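Local structure of phospholyase (Arthrobacter aurescens, 5G4I) at residues A21-T26 and S31-R36; Q37-V42 and K55-G60; P65-A70 and L326-Q331; Y79-T84 and G314-S319; S146-T151 and V214-P219. The protein is a pyridoxal-phosphate-dependent phospholyase related to class III aminotransferases, assigned to splitting phosphoethanolamine into acetaldehyde, ammonia and phosphate. All coordinates share one frame; numbering follows the deposited sequence.

How the contacts relate
Contacts 1 and 2 follow each other along the chain and meet through Leu33 and Pro38, their centres about 15 Å apart, where helix 19-24 gives way to the edge of a mixed sheet. Contact 2 passes on to contact 3 through a probable hydrogen bond of Asp59 with His69; the two contact centres lie about 21 Å apart. Contacts 3 and 4 share helix 316-331, with centres about 17 Å apart; contact 4 is nested inside the loop that contact 3 closes, and contact 5 inside both. Contact 5, beside the cofactor at strand 214-217, lies about 26 to 30 Å from the others, centre to centre. All five reach the second subunit, at the dimer interface.

Contact 1 (A21-T26 and S31-R36); sequences ARRYAT and SPLFYR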
# COMPACT_ATOMS: atom_id res chain seq x y z
N ALA A 21 4.84 -27.12 0.87
CA ALA A 21 4.01 -27.47 -0.26
C ALA A 21 2.66 -26.70 -0.30
O ALA A 21 2.22 -26.27 -1.39
CB ALA A 21 3.75 -29.00 -0.28
N ARG A 22 2.05 -26.51 0.89
CA ARG A 22 0.79 -25.76 1.01
C ARG A 22 0.99 -24.27 0.56
O ARG A 22 0.13 -23.70 -0.14
CB ARG A 22 0.19 -25.81 2.37
CG ARG A 22 -0.33 -27.24 2.75
CD ARG A 22 -0.66 -27.40 4.21
NE ARG A 22 -1.59 -26.36 4.71
CZ ARG A 22 -1.62 -25.88 5.96
NH1 ARG A 22 -0.81 -26.35 6.96
NH2 ARG A 22 -2.49 -24.92 6.25
N ARG A 23 2.14 -23.72 0.91
CA ARG A 23 2.54 -22.39 0.40
C ARG A 23 2.68 -22.31 -1.07
O ARG A 23 2.15 -21.39 -1.78
CB ARG A 23 3.84 -21.96 1.12
CG ARG A 23 4.38 -20.60 0.64
CD ARG A 23 5.72 -20.37 1.20
NE ARG A 23 6.43 -19.19 0.64
CZ ARG A 23 6.79 -18.05 1.33
NH1 ARG A 23 6.41 -17.88 2.60
NH2 ARG A 23 7.53 -17.11 0.66
N TYR A 24 3.39 -23.25 -1.66
CA TYR A 24 3.64 -23.22 -3.10
C TYR A 24 2.34 -23.39 -3.91
O TYR A 24 2.25 -22.86 -5.03
CB TYR A 24 4.68 -24.31 -3.48
CG TYR A 24 6.10 -24.06 -3.12
CD1 TYR A 24 6.56 -22.87 -2.52
CD2 TYR A 24 7.07 -25.06 -3.33
CE1 TYR A 24 7.91 -22.66 -2.17
CE2 TYR A 24 8.40 -24.84 -2.96
CZ TYR A 24 8.82 -23.63 -2.44
OH TYR A 24 10.18 -23.41 -2.07
N ALA A 25 1.32 -24.07 -3.35
CA ALA A 25 0.04 -24.27 -3.98
C ALA A 25 -0.91 -23.07 -3.89
O ALA A 25 -2.02 -23.10 -4.44
CB ALA A 25 -0.67 -25.51 -3.38
N THR A 26 -0.50 -22.00 -3.15
CA THR A 26 -1.42 -20.86 -2.91
C THR A 26 -0.76 -19.52 -3.30
O THR A 26 -1.24 -18.83 -4.25
CB THR A 26 -1.87 -20.82 -1.41
OG1 THR A 26 -0.75 -20.90 -0.49
CG2 THR A 26 -2.90 -21.93 -1.06
N SER A 31 7.74 -16.44 -4.69
CA SER A 31 7.82 -15.46 -3.57
C SER A 31 9.00 -15.86 -2.66
O SER A 31 9.11 -17.06 -2.27
CB SER A 31 6.51 -15.42 -2.83
OG SER A 31 6.50 -14.38 -1.85
N PRO A 32 9.95 -14.98 -2.42
CA PRO A 32 11.25 -15.45 -1.92
C PRO A 32 11.26 -16.05 -0.48
O PRO A 32 10.47 -15.59 0.41
CB PRO A 32 12.15 -14.16 -1.98
CG PRO A 32 11.12 -13.01 -1.99
CD PRO A 32 9.99 -13.54 -2.79
N LEU A 33 12.16 -17.01 -0.25
CA LEU A 33 12.45 -17.56 1.06
C LEU A 33 13.94 -17.57 1.33
O LEU A 33 14.76 -17.88 0.42
CB LEU A 33 11.97 -19.04 1.18
CG LEU A 33 10.46 -19.25 1.24
CD1 LEU A 33 10.04 -20.71 0.99
CD2 LEU A 33 9.96 -18.82 2.65
N PHE A 34 14.37 -17.21 2.55
CA PHE A 34 15.77 -17.32 2.92
C PHE A 34 16.23 -18.74 3.18
O PHE A 34 15.44 -19.60 3.59
CB PHE A 34 16.09 -16.49 4.23
CG PHE A 34 15.97 -14.97 4.11
CD1 PHE A 34 16.22 -14.26 2.95
CD2 PHE A 34 15.50 -14.28 5.20
CE1 PHE A 34 16.06 -12.83 2.90
CE2 PHE A 34 15.45 -12.84 5.17
CZ PHE A 34 15.68 -12.13 4.03
N TYR A 35 17.53 -18.96 2.91
CA TYR A 35 18.31 -20.21 3.28
C TYR A 35 18.06 -21.43 2.37
O TYR A 35 17.05 -21.52 1.66
CB TYR A 35 18.11 -20.63 4.73
CG TYR A 35 18.52 -19.56 5.78
CD1 TYR A 35 19.87 -19.20 5.95
CD2 TYR A 35 17.58 -18.92 6.55
CE1 TYR A 35 20.26 -18.21 6.89
CE2 TYR A 35 17.94 -17.92 7.46
CZ TYR A 35 19.28 -17.59 7.63
OH TYR A 35 19.68 -16.59 8.55
N ARG A 36 19.03 -22.33 2.37
CA ARG A 36 18.84 -23.57 1.57
C ARG A 36 17.63 -24.35 2.01
O ARG A 36 16.89 -24.87 1.12
CB ARG A 36 20.15 -24.45 1.68
O HOH W 1 8.27 -13.94 0.29
O HOH W 2 7.28 -19.27 -2.07
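Leu33 lays its CD2 methyl over the centre of one face of the Arg23 guanidinium, 3.5 Å from CZ. This is the close-packed part of the contact. The arginine gets there with CG anti to the backbone N (chi1 178°) and the chain extended as far as NE, approaching the leucine from the opposite direction. From NH2 a weak hydrogen bond of 3.3 Å runs to Ser31 O at the guanidinium edge, while NH1 is taken by Thr89 O of the second subunit. The N-terminal helix 19-24 and the loop behind it thus fold back on each other at the dimer interface. The looser side is wet. One water sits between Arg23 NE (2.8 Å) and Ser31 O; another is held by Ser31 OG and Pro32 O, with only a weak bond from Arg23 NH2. Tyr24 touches the loop lightly as well, its OH staying 4.1 Å from Leu33 CD1, and its side chain also touches Pro29.

Contact 2 (Q37-V42 and K55-G60); sequences QPLELV and KVYLDG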
# COMPACT_ATOMS: atom_id res chain seq x y z
N GLN A 37 17.40 -24.49 3.31
CA GLN A 37 16.24 -25.09 3.92
C GLN A 37 15.41 -23.92 4.56
O GLN A 37 15.86 -23.34 5.58
CB GLN A 37 16.55 -26.17 5.02
CG GLN A 37 15.37 -26.90 5.56
CD GLN A 37 14.80 -28.07 4.68
OE1 GLN A 37 13.69 -28.05 4.17
NE2 GLN A 37 15.59 -29.11 4.57
N PRO A 38 14.28 -23.55 3.93
CA PRO A 38 13.51 -22.43 4.53
C PRO A 38 13.24 -22.67 6.02
O PRO A 38 12.92 -23.81 6.43
CB PRO A 38 12.23 -22.46 3.75
CG PRO A 38 12.71 -22.82 2.29
CD PRO A 38 13.72 -23.95 2.61
N LEU A 39 13.25 -21.61 6.82
CA LEU A 39 13.06 -21.67 8.25
C LEU A 39 11.62 -21.25 8.62
O LEU A 39 11.21 -20.15 8.13
CB LEU A 39 14.00 -20.69 9.06
CG LEU A 39 15.42 -21.05 9.34
CD1 LEU A 39 15.92 -19.87 10.23
CD2 LEU A 39 15.53 -22.41 10.05
N GLU A 40 10.93 -22.02 9.48
CA GLU A 40 9.61 -21.73 9.97
C GLU A 40 9.75 -21.09 11.34
O GLU A 40 10.12 -21.73 12.35
CB GLU A 40 8.69 -23.00 10.07
CG GLU A 40 7.28 -22.69 10.52
CD GLU A 40 6.35 -23.90 10.63
OE1 GLU A 40 6.82 -24.97 10.18
OE2 GLU A 40 5.28 -23.77 11.26
N LEU A 41 9.50 -19.75 11.43
CA LEU A 41 9.63 -19.03 12.70
C LEU A 41 8.30 -18.82 13.34
O LEU A 41 7.42 -18.20 12.74
CB LEU A 41 10.41 -17.69 12.47
CG LEU A 41 11.85 -17.82 12.02
CD1 LEU A 41 12.50 -16.45 11.93
CD2 LEU A 41 12.68 -18.68 12.97
N VAL A 42 8.11 -19.37 14.54
CA VAL A 42 6.78 -19.45 15.16
C VAL A 42 6.51 -18.45 16.28
O VAL A 42 5.32 -18.17 16.61
CB VAL A 42 6.45 -20.90 15.67
CG1 VAL A 42 6.58 -21.86 14.49
CG2 VAL A 42 7.34 -21.31 16.80
N LYS A 55 14.46 -24.53 18.14
CA LYS A 55 15.82 -23.88 18.14
C LYS A 55 15.63 -22.37 18.28
O LYS A 55 14.68 -21.75 17.62
CB LYS A 55 16.59 -24.19 16.87
CG LYS A 55 18.00 -23.64 16.76
CD LYS A 55 18.74 -24.32 15.59
CE LYS A 55 20.08 -23.63 15.18
NZ LYS A 55 21.03 -23.72 16.27
N VAL A 56 16.47 -21.75 19.09
CA VAL A 56 16.45 -20.29 19.37
C VAL A 56 17.56 -19.57 18.61
O VAL A 56 18.73 -20.02 18.55
CB VAL A 56 16.54 -20.03 20.89
CG1 VAL A 56 16.60 -18.52 21.17
CG2 VAL A 56 15.40 -20.64 21.60
N TYR A 57 17.21 -18.40 18.03
CA TYR A 57 18.17 -17.62 17.28
C TYR A 57 18.21 -16.13 17.78
O TYR A 57 17.15 -15.59 18.17
CB TYR A 57 17.82 -17.56 15.76
CG TYR A 57 17.61 -18.90 15.07
CD1 TYR A 57 16.42 -19.57 15.23
CD2 TYR A 57 18.59 -19.43 14.32
CE1 TYR A 57 16.21 -20.81 14.63
CE2 TYR A 57 18.39 -20.66 13.62
CZ TYR A 57 17.24 -21.35 13.90
OH TYR A 57 17.03 -22.56 13.25
N LEU A 58 19.40 -15.58 17.67
CA LEU A 58 19.64 -14.13 17.85
C LEU A 58 19.36 -13.46 16.48
O LEU A 58 19.95 -13.81 15.48
CB LEU A 58 21.07 -13.86 18.30
CG LEU A 58 21.46 -12.36 18.49
CD1 LEU A 58 20.60 -11.67 19.50
CD2 LEU A 58 22.95 -12.23 18.85
N ASP A 59 18.42 -12.45 16.48
CA ASP A 59 18.09 -11.69 15.27
C ASP A 59 19.10 -10.61 14.96
O ASP A 59 19.08 -9.57 15.65
CB ASP A 59 16.66 -11.11 15.40
CG ASP A 59 16.10 -10.54 14.09
OD1 ASP A 59 16.90 -10.32 13.15
OD2 ASP A 59 14.86 -10.35 14.09
N GLY A 60 20.03 -10.84 14.02
CA GLY A 60 20.92 -9.80 13.48
C GLY A 60 20.57 -9.17 12.16
O GLY A 60 21.44 -8.61 11.46
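Leu39 and Leu41, at the entry to strand 41-45, the outermost of its sheet within this chain, meet Tyr57 of strand 56-59 within an antiparallel beta-meander. Strand 48-51 runs between the two, so their backbones stay well apart: the nearest CA atoms, those of Leu41 and Lys55, are 9.6 Å from each other. Side chains have to cover the distance, and Tyr57 and Leu39 reach toward each other from opposite directions. The CD2 methyl of Leu39 comes to the phenol oxygen, 3.5 Å from Tyr57 OH, and its CD1 lies over one face of the ring at 4.2 Å from CZ. Leu41 adds a looser touch, CD2 standing 4.4 Å from Tyr57 CE1. The hydroxyl, beside the Leu39 methyl, finds its polar partner in Asp51 OD2 by a hydrogen bond, which should fix where the ring's outer end sits. Beside the meander, Leu400 of strand 399-404, the next strand of the sheet, packs on both Leu39 and Tyr57. At the outer strand Leu41 rests on Tyr91 of the second subunit, and the backbones of Leu39 and Leu41 hydrogen-bond to that subunit too.

Contact 3 (P65-A70 and L326-Q331); sequences PHVGHA and LRYMDQ
Val67 stands third in a type I beta turn, Pro65 to Gly68, and its CA lies 6.9 Å from the CA of Met329 on helix 316-331. The turn is closed by Gly68 N to Pro65 O at 3.0 Å. Its middle residues face the helix. His66 offers NE2 to Met329 SD in a weak hydrogen bond (3.5 Å, 147° at the hydrogen), and the sulfur lies in the imidazole plane, at the ring edge. Met329 takes a less roomy first torsion, CG between the backbone N and carbonyl carbon (chi1 75°), then bends at its end. Val67 and Tyr328 slide past each other, with CB of the valine 3.6 Å from CD1 of the ring. Cutting Tyr328 back to an alanine would probably strip Val67 CB of its contact with the ring and open a gap beside the turn. Leu334 of helix 334-355 covers both Val67 and Met329, Asn285 holds the turn backbone through Val67 N and Gly68 O, and Leu326 packs against helix 94-104.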
# COMPACT_ATOMS: atom_id res chain seq x y z
N PRO A 65 10.65 -5.14 13.01
CA PRO A 65 10.37 -5.10 14.43
C PRO A 65 11.37 -4.19 15.16
O PRO A 65 12.19 -4.57 15.98
CB PRO A 65 10.59 -6.59 14.86
CG PRO A 65 11.55 -7.08 13.94
CD PRO A 65 11.26 -6.43 12.61
N HIS A 66 11.28 -2.88 14.77
CA HIS A 66 12.16 -1.82 15.29
C HIS A 66 12.32 -1.82 16.82
O HIS A 66 13.46 -1.63 17.32
CB HIS A 66 11.53 -0.43 14.88
CG HIS A 66 12.43 0.76 15.06
ND1 HIS A 66 13.61 0.90 14.37
CD2 HIS A 66 12.28 1.88 15.82
CE1 HIS A 66 14.14 2.08 14.70
NE2 HIS A 66 13.37 2.66 15.58
N VAL A 67 11.23 -2.03 17.57
CA VAL A 67 11.26 -2.04 19.03
C VAL A 67 11.17 -3.44 19.67
O VAL A 67 10.78 -3.59 20.84
CB VAL A 67 10.27 -1.03 19.66
CG1 VAL A 67 10.70 0.42 19.27
CG2 VAL A 67 8.81 -1.21 19.23
N GLY A 68 11.45 -4.43 18.84
CA GLY A 68 11.57 -5.81 19.27
C GLY A 68 10.33 -6.68 18.97
O GLY A 68 9.16 -6.18 18.87
N HIS A 69 10.57 -7.97 18.74
CA HIS A 69 9.47 -8.91 18.54
C HIS A 69 8.49 -8.98 19.73
O HIS A 69 8.93 -9.00 20.91
CB HIS A 69 10.04 -10.34 18.30
CG HIS A 69 10.92 -10.42 17.11
ND1 HIS A 69 10.43 -10.37 15.82
CD2 HIS A 69 12.28 -10.52 16.98
CE1 HIS A 69 11.45 -10.44 14.97
NE2 HIS A 69 12.58 -10.54 15.66
N ALA A 70 7.18 -8.98 19.40
CA ALA A 70 6.14 -9.08 20.44
C ALA A 70 6.11 -7.98 21.50
O ALA A 70 5.68 -8.17 22.62
CB ALA A 70 6.15 -10.52 21.11
N LEU A 326 7.23 5.37 18.42
CA LEU A 326 7.99 6.54 18.77
C LEU A 326 8.12 6.74 20.27
O LEU A 326 9.22 7.05 20.78
CB LEU A 326 7.37 7.81 18.14
CG LEU A 326 7.51 8.06 16.63
CD1 LEU A 326 6.67 9.29 16.18
CD2 LEU A 326 8.97 8.17 16.22
N ARG A 327 7.03 6.48 21.01
CA ARG A 327 7.07 6.64 22.47
C ARG A 327 8.11 5.66 23.09
O ARG A 327 8.88 6.01 24.00
CB ARG A 327 5.70 6.49 23.12
CG ARG A 327 5.86 6.53 24.64
N TYR A 328 8.09 4.38 22.66
CA TYR A 328 9.00 3.40 23.18
C TYR A 328 10.43 3.68 22.87
O TYR A 328 11.34 3.65 23.76
CB TYR A 328 8.61 1.95 22.74
CG TYR A 328 9.35 0.87 23.43
CD1 TYR A 328 10.61 0.40 22.97
CD2 TYR A 328 8.77 0.24 24.56
CE1 TYR A 328 11.28 -0.58 23.68
CE2 TYR A 328 9.47 -0.74 25.25
CZ TYR A 328 10.70 -1.13 24.79
OH TYR A 328 11.45 -2.16 25.45
N MET A 329 10.70 4.07 21.61
CA MET A 329 12.10 4.40 21.28
C MET A 329 12.63 5.62 22.08
O MET A 329 13.83 5.65 22.44
CB MET A 329 12.39 4.48 19.68
CG MET A 329 11.89 5.68 19.07
SD MET A 329 12.56 5.66 17.29
CE MET A 329 14.22 6.23 17.53
N ASP A 330 11.73 6.62 22.31
CA ASP A 330 12.11 7.80 23.11
C ASP A 330 12.38 7.32 24.57
O ASP A 330 13.43 7.72 25.16
CB ASP A 330 11.01 8.87 23.03
CG ASP A 330 10.96 9.65 21.66
OD1 ASP A 330 11.81 9.52 20.81
OD2 ASP A 330 9.91 10.40 21.54
N GLN A 331 11.41 6.64 25.19
CA GLN A 331 11.53 6.26 26.64
C GLN A 331 12.73 5.43 26.92
O GLN A 331 13.40 5.59 27.98
CB GLN A 331 10.29 5.45 27.02
CG GLN A 331 9.04 6.33 27.20
CD GLN A 331 7.78 5.50 27.54
OE1 GLN A 331 6.75 6.07 27.91
NE2 GLN A 331 7.85 4.16 27.38

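Contact 4 (Y79-T84 and G314-S319); sequences YQQLLT and GNPVSS
Gln81 and Leu82 at the end of helix 72-82 pack on Pro316 and Val317 in the first turn of helix 316-331, a buried helix-to-helix contact beside the dimer interface. The backbones come close, 5.7 Å between the CA atoms of Gln81 and Val317. Val317 sits at the middle of the contact: its CG2 lies 3.7 Å from Gln81 CG and 3.8 Å from Leu82 CD2, the leucine crossing it at about a right angle. Gln81 bends at chi2 (65°), which lays its amide across Pro316, NE2 being 3.5 Å from the proline CB. That contact is only packing; the amide is held by Arg95 NH1 at OE1 and by Val85 O at NE2, two bonds that should fix its flip. The start of helix 316-331 is capped by Asn315. Its OD1 accepts from Ser318 N at 2.8 Å in a nearly straight bond (173°), the donor lying above the amide plane, while its backbone O takes both Ser319 N and Ser319 OG. This is an asparagine N-cap followed by proline in the first helical turn. Four residues before the cap comes Thr311, whose counterpart in the second subunit hydrogen-bonds this chain's pyridoxal phosphate, as expected where fold-type I active sites are built from both chains.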
# COMPACT_ATOMS: atom_id res chain seq x y z
N TYR A 79 -4.56 -2.95 20.25
CA TYR A 79 -5.77 -3.62 20.75
C TYR A 79 -6.76 -2.64 21.41
O TYR A 79 -7.99 -2.66 21.13
CB TYR A 79 -5.36 -4.70 21.77
CG TYR A 79 -6.55 -5.51 22.30
CD1 TYR A 79 -7.31 -6.32 21.48
CD2 TYR A 79 -6.85 -5.48 23.64
CE1 TYR A 79 -8.35 -7.14 21.95
CE2 TYR A 79 -7.93 -6.19 24.13
CZ TYR A 79 -8.65 -7.02 23.28
OH TYR A 79 -9.76 -7.81 23.73
N GLN A 80 -6.25 -1.73 22.28
CA GLN A 80 -7.15 -0.74 22.92
C GLN A 80 -7.87 0.11 21.88
O GLN A 80 -9.09 0.36 22.00
CB GLN A 80 -6.44 0.13 23.97
CG GLN A 80 -6.01 -0.77 25.14
CD GLN A 80 -4.97 -0.25 26.11
OE1 GLN A 80 -4.90 0.90 26.31
NE2 GLN A 80 -4.26 -1.16 26.80
N GLN A 81 -7.17 0.53 20.81
CA GLN A 81 -7.86 1.28 19.74
C GLN A 81 -8.83 0.42 18.97
O GLN A 81 -9.90 0.93 18.56
CB GLN A 81 -6.88 2.02 18.85
CG GLN A 81 -7.52 3.05 17.92
CD GLN A 81 -8.19 4.24 18.65
OE1 GLN A 81 -7.57 4.86 19.57
NE2 GLN A 81 -9.38 4.60 18.22
N LEU A 82 -8.52 -0.86 18.75
CA LEU A 82 -9.44 -1.74 18.08
C LEU A 82 -10.78 -1.99 18.85
O LEU A 82 -11.75 -2.39 18.23
CB LEU A 82 -8.80 -3.12 17.78
CG LEU A 82 -7.79 -3.10 16.61
CD1 LEU A 82 -6.86 -4.35 16.63
CD2 LEU A 82 -8.51 -3.08 15.23
N LEU A 83 -10.72 -1.79 20.17
CA LEU A 83 -11.99 -1.84 21.04
C LEU A 83 -12.71 -0.55 21.03
O LEU A 83 -13.79 -0.44 21.65
CB LEU A 83 -11.64 -2.27 22.47
CG LEU A 83 -11.13 -3.67 22.60
CD1 LEU A 83 -10.72 -3.99 24.06
CD2 LEU A 83 -12.09 -4.72 22.10
N THR A 84 -12.20 0.48 20.36
CA THR A 84 -12.75 1.85 20.39
C THR A 84 -13.38 2.24 19.07
O THR A 84 -14.63 2.24 18.92
CB THR A 84 -11.64 2.83 20.86
OG1 THR A 84 -11.08 2.39 22.13
CG2 THR A 84 -12.17 4.25 21.04
N GLY A 314 -3.64 6.61 7.84
CA GLY A 314 -4.09 7.49 8.94
C GLY A 314 -5.28 7.05 9.71
O GLY A 314 -5.92 7.86 10.42
N ASN A 315 -5.71 5.81 9.53
CA ASN A 315 -6.75 5.30 10.41
C ASN A 315 -6.24 5.31 11.88
O ASN A 315 -5.03 5.36 12.14
CB ASN A 315 -7.19 3.88 9.94
CG ASN A 315 -6.18 2.76 10.25
OD1 ASN A 315 -5.96 2.38 11.40
ND2 ASN A 315 -5.54 2.23 9.22
N PRO A 316 -7.16 5.29 12.90
CA PRO A 316 -6.75 5.45 14.25
C PRO A 316 -5.82 4.31 14.80
O PRO A 316 -5.02 4.55 15.70
CB PRO A 316 -8.10 5.43 15.04
CG PRO A 316 -9.13 5.84 14.04
CD PRO A 316 -8.63 5.31 12.75
N VAL A 317 -6.03 3.06 14.29
CA VAL A 317 -5.24 1.92 14.75
C VAL A 317 -3.76 1.95 14.25
O VAL A 317 -2.79 1.81 15.01
CB VAL A 317 -5.95 0.59 14.41
CG1 VAL A 317 -5.04 -0.57 14.72
CG2 VAL A 317 -7.23 0.51 15.21
N SER A 318 -3.58 2.26 12.94
CA SER A 318 -2.26 2.57 12.40
C SER A 318 -1.58 3.73 13.15
O SER A 318 -0.39 3.63 13.47
CB SER A 318 -2.37 2.92 10.90
OG SER A 318 -2.73 1.77 10.12
N SER A 319 -2.35 4.78 13.44
CA SER A 319 -1.81 5.93 14.19
C SER A 319 -1.38 5.51 15.59
O SER A 319 -0.31 5.96 16.07
CB SER A 319 -2.85 7.04 14.22
OG SER A 319 -3.23 7.49 12.90

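Contact 5 (S146-T151 and V214-P219); sequences SYHGNT and VFLFDP. With PLP (pyridoxal-5'-phosphate), chain C.
Leu216 O takes a 2.8 Å hydrogen bond from a water that also sits 2.9 Å from His148 NE2, in the imidazole plane, and so ties strand 214-217 to the loop beside the cofactor. At the ring's other nitrogen, ND1, the partner is Asp251 OD2. With both nitrogens engaged, the ring has little freedom to turn or flip. One face is covered as well: Leu216 stands almost exactly over it in a CH-pi contact, CG 3.8 Å from the centroid and only 2° off the ring normal, with CD2 3.6 Å from His148 CG. With CG anti to the carbonyl carbon (chi1 -63°), the histidine turns its ring toward Leu216. The backbone N of Asp218 passes at the ring edge, 4.0 Å from CE1. A phenylalanine in place of His148 would probably leave Asp251 OD2 without its ND1 mate and the water with Leu216 O alone of the two. The loop itself borders pyridoxal phosphate: His148 O, which also accepts from Asn124 ND2, is 3.2 Å from C6 of the cofactor, and Tyr147 O is 3.6 Å from its N1. Asp251 belongs to the same pocket, and the imidazole probably helps position it. The arrangement is that of a fold-type I enzyme, with the cofactor seated among loops that leave the C-terminal ends of the central parallel strands.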
# COMPACT_ATOMS: atom_id res chain seq x y z
N SER A 146 20.15 -0.06 -7.14
CA SER A 146 19.16 0.40 -6.12
C SER A 146 17.81 -0.28 -6.25
O SER A 146 17.47 -0.88 -7.28
CB SER A 146 18.98 1.92 -6.18
OG SER A 146 18.69 2.38 -7.45
N TYR A 147 17.01 -0.15 -5.18
CA TYR A 147 15.65 -0.70 -5.15
C TYR A 147 14.76 0.18 -4.24
O TYR A 147 15.07 0.40 -3.06
CB TYR A 147 15.61 -2.16 -4.69
CG TYR A 147 14.19 -2.69 -4.55
CD1 TYR A 147 13.41 -2.96 -5.65
CD2 TYR A 147 13.58 -2.83 -3.28
CE1 TYR A 147 12.11 -3.37 -5.58
CE2 TYR A 147 12.28 -3.32 -3.17
CZ TYR A 147 11.54 -3.58 -4.31
OH TYR A 147 10.23 -3.99 -4.22
N HIS A 148 13.70 0.75 -4.84
CA HIS A 148 12.83 1.69 -4.10
C HIS A 148 11.36 1.27 -4.03
O HIS A 148 10.49 1.97 -3.49
CB HIS A 148 12.98 3.12 -4.75
CG HIS A 148 14.36 3.67 -4.64
ND1 HIS A 148 14.89 4.12 -3.46
CD2 HIS A 148 15.35 3.81 -5.57
CE1 HIS A 148 16.13 4.50 -3.67
NE2 HIS A 148 16.46 4.28 -4.91
N GLY A 149 11.02 0.09 -4.55
CA GLY A 149 9.68 -0.48 -4.45
C GLY A 149 9.14 -1.15 -5.72
O GLY A 149 9.88 -1.34 -6.70
N ASN A 150 7.85 -1.54 -5.65
CA ASN A 150 7.32 -2.59 -6.54
C ASN A 150 6.14 -2.21 -7.45
O ASN A 150 5.46 -3.10 -8.04
CB ASN A 150 6.98 -3.78 -5.65
CG ASN A 150 5.91 -3.44 -4.66
OD1 ASN A 150 5.05 -2.58 -4.89
ND2 ASN A 150 5.93 -4.08 -3.46
N THR A 151 5.82 -0.92 -7.57
CA THR A 151 4.80 -0.38 -8.50
C THR A 151 5.36 -0.40 -9.95
O THR A 151 6.59 -0.59 -10.18
CB THR A 151 4.32 1.03 -8.14
OG1 THR A 151 5.49 1.86 -8.27
CG2 THR A 151 3.72 1.07 -6.72
N VAL A 214 13.59 14.44 -10.34
CA VAL A 214 14.10 14.05 -9.00
C VAL A 214 15.49 13.41 -9.06
O VAL A 214 15.85 12.73 -10.06
CB VAL A 214 13.20 13.05 -8.27
CG1 VAL A 214 11.80 13.56 -8.06
CG2 VAL A 214 13.14 11.75 -8.88
N PHE A 215 16.20 13.49 -7.93
CA PHE A 215 17.24 12.52 -7.49
C PHE A 215 16.65 11.79 -6.27
O PHE A 215 16.23 12.47 -5.31
CB PHE A 215 18.56 13.28 -7.11
CG PHE A 215 19.60 12.46 -6.40
CD1 PHE A 215 20.14 11.37 -6.99
CD2 PHE A 215 20.10 12.87 -5.13
CE1 PHE A 215 21.19 10.63 -6.38
CE2 PHE A 215 21.08 12.12 -4.53
CZ PHE A 215 21.65 11.02 -5.13
N LEU A 216 16.64 10.48 -6.32
CA LEU A 216 16.03 9.63 -5.28
C LEU A 216 17.14 8.71 -4.78
O LEU A 216 17.88 8.06 -5.57
CB LEU A 216 14.93 8.75 -5.94
CG LEU A 216 14.31 7.63 -5.12
CD1 LEU A 216 13.68 8.11 -3.83
CD2 LEU A 216 13.30 6.85 -5.98
N PHE A 217 17.35 8.60 -3.44
CA PHE A 217 18.50 7.84 -2.88
C PHE A 217 18.19 7.35 -1.49
O PHE A 217 17.50 8.02 -0.69
CB PHE A 217 19.82 8.69 -2.89
CG PHE A 217 19.87 9.79 -1.83
CD1 PHE A 217 19.08 10.93 -1.92
CD2 PHE A 217 20.74 9.69 -0.73
CE1 PHE A 217 19.18 11.94 -0.94
CE2 PHE A 217 20.85 10.70 0.24
CZ PHE A 217 20.07 11.82 0.13
N ASP A 218 18.79 6.16 -1.17
CA ASP A 218 18.95 5.67 0.21
C ASP A 218 20.21 6.22 0.81
O ASP A 218 21.32 5.89 0.29
CB ASP A 218 19.00 4.12 0.18
CG ASP A 218 19.54 3.44 1.44
OD1 ASP A 218 19.57 4.08 2.52
OD2 ASP A 218 19.95 2.23 1.29
N PRO A 219 20.15 7.04 1.85
CA PRO A 219 21.43 7.65 2.42
C PRO A 219 22.53 6.67 2.83
O PRO A 219 23.71 6.99 2.77
CB PRO A 219 20.91 8.39 3.69
CG PRO A 219 19.53 8.81 3.32
CD PRO A 219 18.95 7.64 2.51
N1 PLP C . 12.82 1.54 -0.43
C2 PLP C . 13.75 0.93 0.35
C2A PLP C . 15.09 1.59 0.56
C3 PLP C . 13.45 -0.37 1.00
O3 PLP C . 14.36 -0.99 1.79
C4 PLP C . 12.11 -0.96 0.76
C4A PLP C . 11.72 -2.25 1.36
C5 PLP C . 11.19 -0.20 -0.12
C6 PLP C . 11.60 1.01 -0.66
C5A PLP C . 9.80 -0.74 -0.41
O4P PLP C . 9.14 -1.05 0.81
P PLP C . 7.77 -1.89 0.80
O1P PLP C . 8.22 -3.32 0.59
O2P PLP C . 7.17 -1.62 2.16
O3P PLP C . 6.99 -1.31 -0.35
O HOH W 3 18.94 5.47 -5.86